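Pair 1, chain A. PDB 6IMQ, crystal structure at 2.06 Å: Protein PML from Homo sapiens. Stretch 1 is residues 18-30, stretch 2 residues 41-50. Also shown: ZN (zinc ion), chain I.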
# COMPACT_ATOMS: atom_id res chain seq x y z
N SER A 18 7.14 2.69 14.21
CA SER A 18 7.22 1.67 13.17
C SER A 18 6.34 2.04 11.99
O SER A 18 5.20 2.48 12.15
CB SER A 18 6.82 0.31 13.74
OG SER A 18 5.51 -0.06 13.36
N ALA A 19 6.89 1.87 10.79
CA ALA A 19 6.17 2.22 9.58
C ALA A 19 4.98 1.28 9.37
O ALA A 19 5.01 0.10 9.76
CB ALA A 19 7.09 2.17 8.36
N ASP A 20 3.93 1.82 8.77
CA ASP A 20 2.75 1.03 8.44
C ASP A 20 2.24 1.29 7.04
O ASP A 20 1.39 0.53 6.56
CB ASP A 20 1.63 1.30 9.44
CG ASP A 20 1.95 0.81 10.83
OD1 ASP A 20 2.53 -0.29 10.96
OD2 ASP A 20 1.62 1.53 11.79
N PHE A 21 2.71 2.34 6.38
CA PHE A 21 2.22 2.73 5.07
C PHE A 21 3.38 3.13 4.19
O PHE A 21 4.45 3.53 4.66
CB PHE A 21 1.20 3.87 5.18
CG PHE A 21 -0.04 3.48 5.89
CD1 PHE A 21 -0.10 3.50 7.27
CD2 PHE A 21 -1.14 3.06 5.17
CE1 PHE A 21 -1.25 3.13 7.92
CE2 PHE A 21 -2.30 2.68 5.81
CZ PHE A 21 -2.36 2.71 7.19
N TRP A 22 3.17 2.96 2.90
CA TRP A 22 4.10 3.35 1.86
C TRP A 22 3.33 4.26 0.92
O TRP A 22 2.25 3.90 0.45
CB TRP A 22 4.66 2.14 1.12
CG TRP A 22 5.44 2.47 -0.12
CD1 TRP A 22 5.03 2.31 -1.40
CD2 TRP A 22 6.78 3.00 -0.19
NE1 TRP A 22 6.02 2.70 -2.28
CE2 TRP A 22 7.10 3.13 -1.55
CE3 TRP A 22 7.72 3.37 0.77
CZ2 TRP A 22 8.33 3.62 -1.98
CZ3 TRP A 22 8.94 3.86 0.34
CH2 TRP A 22 9.24 3.97 -1.02
N CYS A 23 3.88 5.43 0.66
CA CYS A 23 3.28 6.35 -0.30
C CYS A 23 4.01 6.22 -1.63
O CYS A 23 5.23 6.39 -1.70
CB CYS A 23 3.32 7.79 0.18
SG CYS A 23 2.58 8.83 -1.07
N PHE A 24 3.26 5.94 -2.69
CA PHE A 24 3.87 5.74 -4.00
C PHE A 24 4.36 7.04 -4.62
O PHE A 24 5.31 7.02 -5.42
CB PHE A 24 2.87 5.05 -4.93
CG PHE A 24 2.58 3.63 -4.55
CD1 PHE A 24 3.54 2.66 -4.72
CD2 PHE A 24 1.35 3.27 -4.02
CE1 PHE A 24 3.29 1.35 -4.38
CE2 PHE A 24 1.09 1.96 -3.68
CZ PHE A 24 2.07 1.00 -3.85
N GLU A 25 3.74 8.18 -4.29
CA GLU A 25 4.19 9.43 -4.91
C GLU A 25 5.23 10.16 -4.07
O GLU A 25 6.15 10.78 -4.63
CB GLU A 25 2.99 10.33 -5.19
CG GLU A 25 2.22 9.94 -6.45
CD GLU A 25 0.78 9.53 -6.17
OE1 GLU A 25 -0.13 10.18 -6.71
OE2 GLU A 25 0.57 8.57 -5.41
N CYS A 26 5.12 10.12 -2.74
CA CYS A 26 6.21 10.65 -1.92
C CYS A 26 7.42 9.71 -1.91
O CYS A 26 8.55 10.17 -1.71
CB CYS A 26 5.74 10.87 -0.47
SG CYS A 26 4.45 12.09 -0.16
N GLU A 27 7.19 8.40 -2.08
CA GLU A 27 8.26 7.39 -2.02
C GLU A 27 8.77 7.22 -0.59
O GLU A 27 9.96 6.99 -0.35
CB GLU A 27 9.40 7.72 -2.99
CG GLU A 27 10.61 8.44 -2.37
CD GLU A 27 11.34 9.36 -3.35
OE1 GLU A 27 10.69 10.28 -3.89
OE2 GLU A 27 12.55 9.16 -3.59
N GLN A 28 7.87 7.33 0.38
CA GLN A 28 8.26 7.38 1.78
C GLN A 28 7.43 6.44 2.64
O GLN A 28 6.28 6.12 2.32
CB GLN A 28 8.15 8.80 2.35
CG GLN A 28 9.34 9.67 2.12
CD GLN A 28 9.09 11.10 2.55
OE1 GLN A 28 8.11 11.40 3.23
NE2 GLN A 28 9.98 12.00 2.15
N LEU A 29 8.02 6.03 3.75
CA LEU A 29 7.36 5.22 4.76
C LEU A 29 6.75 6.09 5.84
O LEU A 29 7.35 7.07 6.28
CB LEU A 29 8.37 4.26 5.39
CG LEU A 29 8.95 3.16 4.50
CD1 LEU A 29 10.20 2.57 5.13
CD2 LEU A 29 7.89 2.11 4.27
N LEU A 30 5.55 5.71 6.30
CA LEU A 30 4.86 6.48 7.32
C LEU A 30 4.20 5.57 8.35
O LEU A 30 3.71 4.48 8.03
CB LEU A 30 3.78 7.38 6.71
CG LEU A 30 4.26 8.46 5.74
CD1 LEU A 30 3.06 9.06 5.03
CD2 LEU A 30 5.05 9.52 6.48
N PHE A 41 -3.77 16.16 4.07
CA PHE A 41 -3.14 17.27 3.38
C PHE A 41 -2.75 16.96 1.94
O PHE A 41 -2.55 17.90 1.17
CB PHE A 41 -1.89 17.70 4.15
CG PHE A 41 -2.19 18.33 5.46
CD1 PHE A 41 -2.89 19.52 5.50
CD2 PHE A 41 -1.79 17.76 6.65
CE1 PHE A 41 -3.19 20.13 6.69
CE2 PHE A 41 -2.07 18.37 7.85
CZ PHE A 41 -2.78 19.56 7.87
N LEU A 42 -2.66 15.70 1.57
CA LEU A 42 -2.27 15.32 0.22
C LEU A 42 -3.24 14.28 -0.30
O LEU A 42 -3.95 13.62 0.47
CB LEU A 42 -0.83 14.77 0.19
CG LEU A 42 0.22 15.77 0.70
CD1 LEU A 42 1.51 15.10 1.14
CD2 LEU A 42 0.53 16.82 -0.39
N LYS A 43 -3.30 14.15 -1.62
CA LYS A 43 -4.08 13.10 -2.27
C LYS A 43 -3.09 12.28 -3.10
O LYS A 43 -2.89 12.53 -4.29
CB LYS A 43 -5.24 13.67 -3.12
CG LYS A 43 -4.92 14.89 -3.97
CD LYS A 43 -5.62 16.15 -3.45
CE LYS A 43 -6.71 16.66 -4.40
NZ LYS A 43 -6.23 17.68 -5.39
N HIS A 44 -2.46 11.30 -2.45
CA HIS A 44 -1.46 10.45 -3.07
C HIS A 44 -1.91 8.99 -3.02
O HIS A 44 -2.54 8.56 -2.05
CB HIS A 44 -0.11 10.56 -2.36
CG HIS A 44 0.62 11.85 -2.62
ND1 HIS A 44 1.83 12.14 -2.03
CD2 HIS A 44 0.32 12.90 -3.41
CE1 HIS A 44 2.25 13.32 -2.44
NE2 HIS A 44 1.35 13.81 -3.28
N GLU A 45 -1.57 8.24 -4.07
CA GLU A 45 -1.68 6.79 -4.00
C GLU A 45 -0.73 6.26 -2.93
O GLU A 45 0.46 6.60 -2.93
CB GLU A 45 -1.34 6.15 -5.34
CG GLU A 45 -2.50 5.91 -6.27
CD GLU A 45 -2.10 5.01 -7.43
OE1 GLU A 45 -1.15 5.36 -8.17
OE2 GLU A 45 -2.72 3.94 -7.58
N ALA A 46 -1.24 5.41 -2.05
CA ALA A 46 -0.42 4.84 -0.99
C ALA A 46 -1.04 3.52 -0.59
O ALA A 46 -2.20 3.24 -0.91
CB ALA A 46 -0.31 5.78 0.22
N ARG A 47 -0.28 2.73 0.14
CA ARG A 47 -0.79 1.43 0.52
C ARG A 47 -0.33 1.02 1.91
O ARG A 47 0.76 1.41 2.35
CB ARG A 47 -0.35 0.35 -0.48
CG ARG A 47 1.11 -0.02 -0.38
CD ARG A 47 1.17 -1.49 -0.72
NE ARG A 47 2.47 -2.00 -1.11
CZ ARG A 47 3.12 -2.92 -0.42
NH1 ARG A 47 2.61 -3.40 0.71
NH2 ARG A 47 4.29 -3.36 -0.85
N PRO A 48 -1.13 0.22 2.60
CA PRO A 48 -0.63 -0.46 3.80
C PRO A 48 0.54 -1.35 3.43
O PRO A 48 0.66 -1.84 2.31
CB PRO A 48 -1.83 -1.28 4.28
CG PRO A 48 -3.04 -0.62 3.62
CD PRO A 48 -2.52 -0.15 2.29
N LEU A 49 1.44 -1.53 4.39
CA LEU A 49 2.50 -2.52 4.26
C LEU A 49 1.95 -3.87 4.69
O LEU A 49 1.12 -3.96 5.60
CB LEU A 49 3.71 -2.14 5.11
CG LEU A 49 4.47 -0.91 4.63
CD1 LEU A 49 5.49 -0.57 5.74
CD2 LEU A 49 5.17 -1.08 3.32
N ALA A 50 2.39 -4.93 4.01
CA ALA A 50 2.05 -6.27 4.45
C ALA A 50 2.50 -6.44 5.90
O ALA A 50 3.56 -5.95 6.30
CB ALA A 50 2.69 -7.32 3.55
ZN ZN I . 2.54 11.05 -0.38
O HOH W 1 0.52 -2.21 7.93

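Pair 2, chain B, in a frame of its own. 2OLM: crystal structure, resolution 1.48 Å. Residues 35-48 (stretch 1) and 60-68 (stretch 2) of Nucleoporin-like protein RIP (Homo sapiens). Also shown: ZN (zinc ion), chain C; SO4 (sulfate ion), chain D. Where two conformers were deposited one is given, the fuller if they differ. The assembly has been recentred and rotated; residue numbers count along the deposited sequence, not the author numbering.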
# COMPACT_ATOMS: atom_id res chain seq x y z
N GLY B 35 5.02 13.24 -7.29
CA GLY B 35 4.20 12.44 -6.42
C GLY B 35 4.67 12.43 -4.98
O GLY B 35 5.88 12.49 -4.71
N PRO B 36 3.72 12.41 -4.06
CA PRO B 36 4.09 12.34 -2.65
C PRO B 36 4.60 10.97 -2.22
O PRO B 36 4.14 9.94 -2.70
CB PRO B 36 2.81 12.70 -1.91
CG PRO B 36 1.74 12.48 -2.84
CD PRO B 36 2.27 12.52 -4.24
N THR B 37 5.52 11.04 -1.26
CA THR B 37 6.13 9.88 -0.62
C THR B 37 5.94 9.89 0.91
O THR B 37 6.20 8.90 1.58
CB THR B 37 7.63 9.90 -0.90
OG1 THR B 37 8.16 11.21 -0.68
CG2 THR B 37 7.90 9.53 -2.38
N TYR B 38 5.60 11.07 1.48
CA TYR B 38 5.39 11.25 2.92
C TYR B 38 4.06 11.94 3.18
O TYR B 38 3.53 12.60 2.31
CB TYR B 38 6.52 12.10 3.55
CG TYR B 38 7.81 11.29 3.61
CD1 TYR B 38 8.22 10.70 4.79
CD2 TYR B 38 8.54 11.06 2.47
CE1 TYR B 38 9.34 9.91 4.85
CE2 TYR B 38 9.68 10.27 2.52
CZ TYR B 38 10.05 9.70 3.69
OH TYR B 38 11.16 8.85 3.71
N VAL B 39 3.54 11.72 4.37
CA VAL B 39 2.47 12.59 4.88
C VAL B 39 3.05 13.53 5.91
O VAL B 39 3.90 13.17 6.74
CB VAL B 39 1.27 11.86 5.50
CG1 VAL B 39 0.43 11.13 4.40
CG2 VAL B 39 1.73 10.93 6.60
N ASN B 40 2.62 14.79 5.82
CA ASN B 40 2.95 15.81 6.78
C ASN B 40 1.81 15.83 7.77
O ASN B 40 0.74 16.36 7.50
CB ASN B 40 3.14 17.16 6.13
CG ASN B 40 3.38 18.25 7.10
OD1 ASN B 40 3.32 18.00 8.29
ND2 ASN B 40 3.65 19.48 6.62
N MET B 41 2.02 15.15 8.90
CA MET B 41 1.01 15.03 9.95
C MET B 41 0.71 16.30 10.70
O MET B 41 -0.32 16.42 11.32
CB MET B 41 1.44 13.93 10.96
CG MET B 41 1.27 12.48 10.42
SD MET B 41 -0.41 12.07 9.87
CE MET B 41 -1.35 12.57 11.22
N THR B 42 1.60 17.27 10.63
CA THR B 42 1.38 18.57 11.24
C THR B 42 0.19 19.28 10.64
O THR B 42 -0.61 19.88 11.37
CB THR B 42 2.66 19.42 11.18
OG1 THR B 42 3.70 18.79 11.94
CG2 THR B 42 2.43 20.86 11.66
N VAL B 43 0.05 19.24 9.30
CA VAL B 43 -1.06 19.88 8.64
C VAL B 43 -2.02 18.94 7.92
O VAL B 43 -3.11 19.38 7.53
CB VAL B 43 -0.63 20.97 7.65
CG1 VAL B 43 0.21 22.04 8.37
CG2 VAL B 43 0.11 20.40 6.44
N GLY B 44 -1.65 17.66 7.75
CA GLY B 44 -2.53 16.71 7.07
C GLY B 44 -2.39 16.68 5.56
O GLY B 44 -3.39 16.52 4.85
N SER B 45 -1.18 16.86 5.06
CA SER B 45 -0.90 16.94 3.62
C SER B 45 -0.07 15.76 3.18
O SER B 45 0.50 15.01 3.98
CB SER B 45 -0.17 18.23 3.26
OG SER B 45 1.06 18.26 3.93
N PHE B 46 0.03 15.62 1.86
CA PHE B 46 0.85 14.59 1.19
C PHE B 46 1.94 15.29 0.44
O PHE B 46 1.65 16.14 -0.41
CB PHE B 46 -0.04 13.74 0.24
CG PHE B 46 -1.07 12.94 0.94
CD1 PHE B 46 -0.86 11.60 1.20
CD2 PHE B 46 -2.23 13.50 1.39
CE1 PHE B 46 -1.79 10.85 1.90
CE2 PHE B 46 -3.16 12.76 2.08
CZ PHE B 46 -2.95 11.42 2.31
N VAL B 47 3.21 14.97 0.75
CA VAL B 47 4.38 15.73 0.26
C VAL B 47 5.47 14.78 -0.27
O VAL B 47 5.51 13.61 0.08
CB VAL B 47 4.99 16.64 1.37
CG1 VAL B 47 3.99 17.74 1.69
CG2 VAL B 47 5.27 15.84 2.66
N CYS B 48 6.38 15.33 -1.04
CA CYS B 48 7.49 14.56 -1.64
C CYS B 48 8.68 14.54 -0.66
O CYS B 48 8.66 15.20 0.40
CB CYS B 48 7.89 15.21 -2.98
SG CYS B 48 8.84 16.73 -2.91
N PRO B 60 9.12 25.43 14.86
CA PRO B 60 9.25 23.99 15.02
C PRO B 60 9.08 23.23 13.70
O PRO B 60 8.37 23.70 12.79
CB PRO B 60 8.12 23.63 16.01
CG PRO B 60 7.65 24.95 16.56
CD PRO B 60 7.89 25.92 15.47
N PRO B 61 9.71 22.06 13.59
CA PRO B 61 9.63 21.33 12.33
C PRO B 61 8.34 20.61 12.16
O PRO B 61 7.74 20.18 13.15
CB PRO B 61 10.76 20.29 12.45
CG PRO B 61 10.90 20.08 13.93
CD PRO B 61 10.59 21.36 14.58
N HIS B 62 7.92 20.38 10.93
CA HIS B 62 6.72 19.60 10.65
C HIS B 62 7.03 18.09 10.71
O HIS B 62 8.16 17.69 10.39
CB HIS B 62 6.10 19.99 9.31
CG HIS B 62 5.44 21.34 9.32
ND1 HIS B 62 4.37 21.65 8.52
CD2 HIS B 62 5.67 22.43 10.09
CE1 HIS B 62 4.01 22.90 8.75
NE2 HIS B 62 4.76 23.40 9.71
N ARG B 63 6.04 17.32 11.10
CA ARG B 63 6.18 15.91 11.36
C ARG B 63 5.81 15.13 10.13
O ARG B 63 4.65 15.01 9.81
CB ARG B 63 5.25 15.52 12.51
CG ARG B 63 5.47 14.15 13.08
CD ARG B 63 6.78 13.99 13.81
NE ARG B 63 6.79 12.70 14.48
CZ ARG B 63 7.17 11.56 13.94
NH1 ARG B 63 7.73 11.51 12.74
NH2 ARG B 63 7.04 10.44 14.61
N VAL B 64 6.80 14.56 9.46
CA VAL B 64 6.57 13.79 8.23
C VAL B 64 6.79 12.31 8.48
O VAL B 64 7.73 11.93 9.18
CB VAL B 64 7.44 14.29 7.08
CG1 VAL B 64 7.10 15.76 6.71
CG2 VAL B 64 8.95 14.13 7.42
N LYS B 65 5.93 11.49 7.89
CA LYS B 65 5.95 10.06 8.04
C LYS B 65 5.82 9.41 6.67
O LYS B 65 5.04 9.84 5.80
CB LYS B 65 4.82 9.60 8.92
CG LYS B 65 4.90 10.15 10.33
CD LYS B 65 3.91 9.47 11.28
CE LYS B 65 4.07 9.96 12.68
NZ LYS B 65 3.38 9.04 13.65
N SER B 66 6.59 8.35 6.45
CA SER B 66 6.64 7.66 5.15
C SER B 66 5.31 7.01 4.83
O SER B 66 4.76 6.31 5.64
CB SER B 66 7.71 6.60 5.23
OG SER B 66 7.59 5.70 4.12
N ILE B 67 4.82 7.26 3.61
CA ILE B 67 3.58 6.62 3.17
C ILE B 67 3.67 5.10 3.18
O ILE B 67 2.76 4.42 3.66
CB ILE B 67 3.14 7.16 1.80
CG1 ILE B 67 2.76 8.65 1.91
CG2 ILE B 67 1.99 6.32 1.21
CD1 ILE B 67 2.45 9.31 0.62
N SER B 68 4.79 4.60 2.69
CA SER B 68 4.93 3.13 2.50
C SER B 68 5.45 2.40 3.72
O SER B 68 5.23 1.19 3.85
CB SER B 68 5.84 2.86 1.34
OG SER B 68 7.12 3.33 1.61
ZN ZN C . 7.52 18.62 -3.00
S SO4 D . 8.25 7.77 12.16
O1 SO4 D . 7.51 7.89 13.42
O2 SO4 D . 7.37 7.37 11.11
O3 SO4 D . 9.30 6.75 12.40
O4 SO4 D . 8.91 9.07 11.81
O HOH W 2 6.57 6.15 0.77
O HOH W 3 8.56 7.16 1.85

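Both pairs set a short hairpin strand antiparallel to a second strand, and 14 central residues superpose with an RMSD of 0.9 Å. In pair 1, strands 21-23 and 46-48 run at 164° with a closest approach of 4.7 Å; in pair 2, strands 38-40 and 64-66 run at 155° and approach to 4.5 Å. The hydrogen-bond ladder matches. Trp A22 N to Arg A47 O (2.9 Å) and Arg A47 N to Trp A22 O (2.8 Å) correspond to Val B39 N to Lys B65 O (2.8 Å) and Lys B65 N to Val B39 O (2.9 Å). One end is closed by Leu A49 N to Asp A20 O (3.0 Å) or Ile B67 N to Thr B37 O (3.0 Å), the other by Phe A24 N to Glu A45 O (2.9 Å) or Met B41 N to Arg B63 O (2.8 Å).

The histidines His A44 and His B62 coincide but are held differently. His A44 ND1 binds zinc at 2.1 Å, together with Cys A23 SG (2.3 Å), Cys A26 SG (2.2 Å) and one ligand elsewhere in the structure, so the metal ties the hairpin, through its strand and its turn, to the second stretch. In pair 2 the matching positions carry Asn B40 and Val B43. Asn B40 ND2 donates to His B62 ND1 at 3.0 Å, and Val B43 CG1 packs 3.9 Å from His B62 CE1; a hydrogen bond and a van der Waals contact take the place of the metal site. The zinc of pair 2 lies elsewhere, bound by Cys B48 SG (2.3 Å) and three atoms elsewhere in the structure.

Beside the histidine, Glu A25 and Thr B42 do similar work. Each lays a carbon over the ring face: Glu A25 CB is 3.9 Å from the His A44 centroid, Thr B42 CG2 3.7 Å from that of His B62. Each also accepts from the next backbone nitrogen, weakly from Glu A45 N to Glu A25 OE2 (2.5 Å, 120°), and with better geometry from Arg B63 N to Thr B42 OG1 (2.9 Å, 162°).

At the far end, Leu A49 and Ile B67 nearly coincide and are the residues most covered by the opposing stretch in their pairs. Leu A49 CD1 meets Ala A19 CB (4.1 Å) and Leu A29 CD2 (3.9 Å); Ile B67 CD1 meets Pro B36 CB (4.2 Å) and Phe B46 CD1 (4.1 Å). Where Trp A22 CB reaches Leu A49 CD2 (3.9 Å), the smaller Val B39 offers CG1 to Ile B67 CG1 (4.2 Å). Phe A21 CE2 lies 4.0 Å from Pro A48 CG, and Tyr B38 CE1 3.7 Å from Ser B66 CB.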